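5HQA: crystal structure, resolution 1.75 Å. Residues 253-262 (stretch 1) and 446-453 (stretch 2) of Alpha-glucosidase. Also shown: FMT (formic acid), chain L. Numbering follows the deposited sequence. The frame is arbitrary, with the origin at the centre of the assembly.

Stretch 1 (253-262) NKLGDVSWVK
Stretch 2 446-453: RTYPNWIT

Stretch 1 is irregular, with a type I turn from Val258 to Val261 (Val261 N to Val258 O, 3.0 Å); stretch 2 is a loop with a type I turn from Tyr448 to Trp451 (Trp451 N to Tyr448 O, 3.0 Å), entering a strand. The chains run in the same general sense: CA of Asn253 lies 3.9 Å from CA of Thr447, and CA of Val261 6.0 Å from CA of Asn450. Together they bury 520 Å².

Arg446 (phi/psi -65/-46, chi1 t) offers O to Asn253 CA at 3.2 Å, a CA-H...O contact. One water accepts from both Arg446 NE (3.1 Å) and Asn253 N (2.9 Å).

Thr447 (-77/-37, chi1 m) points its CB away, yet its O receives the one direct hydrogen bond across the stretches, from Lys254 N (-103/1), at 2.8 Å and 176°. Its CG2 meets Lys254 CG at 3.7 Å, the lysine being m, t, t, m.

Tyr448 (-128/83, chi1 m, chi2 -79°) also starts away, but its ring returns: CD1 lies 4.2 Å from Leu255 CD2, which sits at the ring edge, and OH lies 3.7 Å from Lys254 CD.

Pro449 (-68/0, C-gamma exo), the residue most covered by the partner, packs its ring against aliphatic side chains: CD lies 3.8 Å from Leu255 CD1 (-103/6; m, t) and CB 4.0 Å from Val258 CG2 (-118/31; m). Its polar neighbour is Asn253 OD1, 3.2 Å from CD. Asparagine suits that place (-39/124; t, chi2 32°) because its amide both accepts, OD1 from Leu255 N (2.7 Å), and donates, ND2 to Gly256 O (2.9 Å); Gly256 (68/-138) has a positive phi that favours glycine.

Asn450 (-87/-4, chi1 p) places CB 3.4 Å from Trp260 CH2 (-78/-6; p, chi2 -91°); OD1 is buried without a polar partner, 3.3 Å from Leu255 CD1.

Trp451 (-87/82, t) faces away. Ile452 (-83/-32; p, t) closes the contact, CG2 3.5 Å from Val261 CG1 (-89/119; t).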

# COMPACT_ATOMS: atom_id res chain seq x y z
N ASN A 253 12.98 6.74 11.41
CA ASN A 253 12.11 7.88 11.68
C ASN A 253 12.88 9.19 11.79
O ASN A 253 13.80 9.33 12.61
CB ASN A 253 11.34 7.62 12.98
CG ASN A 253 10.55 8.83 13.46
OD1 ASN A 253 10.07 9.63 12.66
ND2 ASN A 253 10.40 8.96 14.77
N LYS A 254 12.49 10.17 10.97
CA LYS A 254 13.08 11.50 10.99
C LYS A 254 12.19 12.54 11.67
O LYS A 254 12.57 13.72 11.74
CB LYS A 254 13.39 11.97 9.57
CG LYS A 254 14.54 11.24 8.89
CD LYS A 254 14.82 11.84 7.50
CE LYS A 254 15.78 10.99 6.68
NZ LYS A 254 17.03 10.66 7.41
N LEU A 255 11.01 12.15 12.18
CA LEU A 255 10.06 13.12 12.71
C LEU A 255 10.04 13.17 14.24
O LEU A 255 9.20 13.87 14.81
CB LEU A 255 8.65 12.82 12.18
CG LEU A 255 8.48 12.97 10.67
CD1 LEU A 255 7.05 12.69 10.26
CD2 LEU A 255 8.90 14.36 10.21
N GLY A 256 10.94 12.46 14.91
CA GLY A 256 11.00 12.54 16.36
C GLY A 256 9.77 11.93 17.01
O GLY A 256 9.30 10.85 16.61
N ASP A 257 9.25 12.61 18.03
CA ASP A 257 8.05 12.17 18.72
C ASP A 257 6.86 12.19 17.77
O ASP A 257 6.46 13.27 17.32
CB ASP A 257 7.77 13.07 19.93
CG ASP A 257 6.65 12.55 20.82
OD1 ASP A 257 5.83 11.74 20.35
OD2 ASP A 257 6.60 12.97 22.00
N VAL A 258 6.30 11.03 17.45
CA VAL A 258 5.16 10.98 16.54
C VAL A 258 3.95 10.40 17.27
O VAL A 258 3.07 9.77 16.66
CB VAL A 258 5.49 10.19 15.26
CG1 VAL A 258 6.51 10.94 14.43
CG2 VAL A 258 6.01 8.81 15.60
N SER A 259 3.88 10.64 18.59
CA SER A 259 2.71 10.20 19.35
C SER A 259 1.43 10.89 18.89
O SER A 259 0.34 10.43 19.22
CB SER A 259 2.95 10.43 20.84
OG SER A 259 3.18 11.81 21.10
N TRP A 260 1.54 11.99 18.13
CA TRP A 260 0.38 12.68 17.58
C TRP A 260 -0.22 11.98 16.37
O TRP A 260 -1.26 12.43 15.87
CB TRP A 260 0.76 14.11 17.21
CG TRP A 260 2.01 14.23 16.37
CD1 TRP A 260 3.29 14.40 16.83
CD2 TRP A 260 2.10 14.21 14.94
NE1 TRP A 260 4.17 14.48 15.76
CE2 TRP A 260 3.46 14.37 14.60
CE3 TRP A 260 1.15 14.07 13.91
CZ2 TRP A 260 3.90 14.40 13.27
CZ3 TRP A 260 1.60 14.09 12.60
CH2 TRP A 260 2.95 14.25 12.29
N VAL A 261 0.42 10.92 15.87
CA VAL A 261 -0.16 10.07 14.84
C VAL A 261 -0.96 8.98 15.53
O VAL A 261 -0.40 8.20 16.31
CB VAL A 261 0.94 9.47 13.95
CG1 VAL A 261 0.32 8.57 12.89
CG2 VAL A 261 1.78 10.56 13.29
N LYS A 262 -2.26 8.93 15.27
CA LYS A 262 -3.20 8.08 16.01
C LYS A 262 -3.87 7.06 15.10
O LYS A 262 -4.80 7.42 14.35
CB LYS A 262 -4.28 8.93 16.70
CG LYS A 262 -3.76 10.01 17.65
CD LYS A 262 -3.00 9.43 18.84
CE LYS A 262 -3.07 10.35 20.05
NZ LYS A 262 -3.26 11.77 19.65
N ARG A 446 8.23 4.37 7.59
CA ARG A 446 9.23 4.23 8.64
C ARG A 446 9.91 5.56 8.91
O ARG A 446 10.09 5.98 10.06
CB ARG A 446 10.27 3.18 8.27
CG ARG A 446 11.37 3.12 9.33
CD ARG A 446 12.46 2.13 9.00
NE ARG A 446 13.33 1.96 10.15
CZ ARG A 446 14.36 1.12 10.19
NH1 ARG A 446 14.65 0.37 9.13
NH2 ARG A 446 15.10 1.03 11.28
N THR A 447 10.30 6.26 7.84
CA THR A 447 11.04 7.51 7.93
C THR A 447 10.13 8.67 8.31
O THR A 447 10.54 9.57 9.05
CB THR A 447 11.73 7.78 6.59
OG1 THR A 447 12.35 6.57 6.13
CG2 THR A 447 12.77 8.87 6.73
N TYR A 448 8.90 8.66 7.79
CA TYR A 448 7.91 9.72 7.99
C TYR A 448 6.64 9.07 8.49
O TYR A 448 5.72 8.79 7.70
CB TYR A 448 7.67 10.50 6.70
CG TYR A 448 8.94 11.07 6.15
CD1 TYR A 448 9.49 12.23 6.69
CD2 TYR A 448 9.63 10.44 5.13
CE1 TYR A 448 10.68 12.76 6.21
CE2 TYR A 448 10.81 10.95 4.64
CZ TYR A 448 11.33 12.11 5.19
OH TYR A 448 12.51 12.61 4.70
N PRO A 449 6.55 8.79 9.79
CA PRO A 449 5.42 8.01 10.31
C PRO A 449 4.07 8.71 10.24
O PRO A 449 3.07 8.11 10.65
CB PRO A 449 5.82 7.75 11.76
CG PRO A 449 7.34 7.84 11.75
CD PRO A 449 7.64 8.92 10.77
N ASN A 450 3.97 9.95 9.74
CA ASN A 450 2.66 10.52 9.52
C ASN A 450 2.09 10.17 8.15
O ASN A 450 0.95 10.53 7.85
CB ASN A 450 2.69 12.04 9.69
CG ASN A 450 3.45 12.73 8.59
OD1 ASN A 450 4.53 12.27 8.20
ND2 ASN A 450 2.90 13.81 8.06
N TRP A 451 2.86 9.47 7.31
CA TRP A 451 2.35 8.99 6.02
C TRP A 451 1.69 7.63 6.29
O TRP A 451 2.28 6.57 6.09
CB TRP A 451 3.46 8.89 4.99
CG TRP A 451 2.96 9.02 3.57
CD1 TRP A 451 1.65 9.02 3.16
CD2 TRP A 451 3.75 9.21 2.39
NE1 TRP A 451 1.58 9.20 1.80
CE2 TRP A 451 2.85 9.32 1.30
CE3 TRP A 451 5.12 9.31 2.16
CZ2 TRP A 451 3.29 9.51 -0.01
CZ3 TRP A 451 5.56 9.51 0.85
CH2 TRP A 451 4.65 9.61 -0.21
N ILE A 452 0.45 7.68 6.76
CA ILE A 452 -0.10 6.52 7.46
C ILE A 452 -0.66 5.47 6.50
O ILE A 452 -0.58 4.27 6.79
CB ILE A 452 -1.15 6.95 8.50
CG1 ILE A 452 -2.24 7.81 7.85
CG2 ILE A 452 -0.48 7.71 9.62
CD1 ILE A 452 -3.35 8.18 8.81
N THR A 453 -1.20 5.87 5.36
CA THR A 453 -1.79 4.89 4.46
C THR A 453 -1.98 5.54 3.09
O THR A 453 -1.72 6.73 2.90
CB THR A 453 -3.11 4.35 5.04
OG1 THR A 453 -3.49 3.15 4.34
CG2 THR A 453 -4.24 5.39 4.95
C FMT L . 7.10 16.57 14.78
O1 FMT L . 6.79 17.12 13.72
O2 FMT L . 7.01 15.35 14.98
O HOH W 1 12.56 4.00 12.40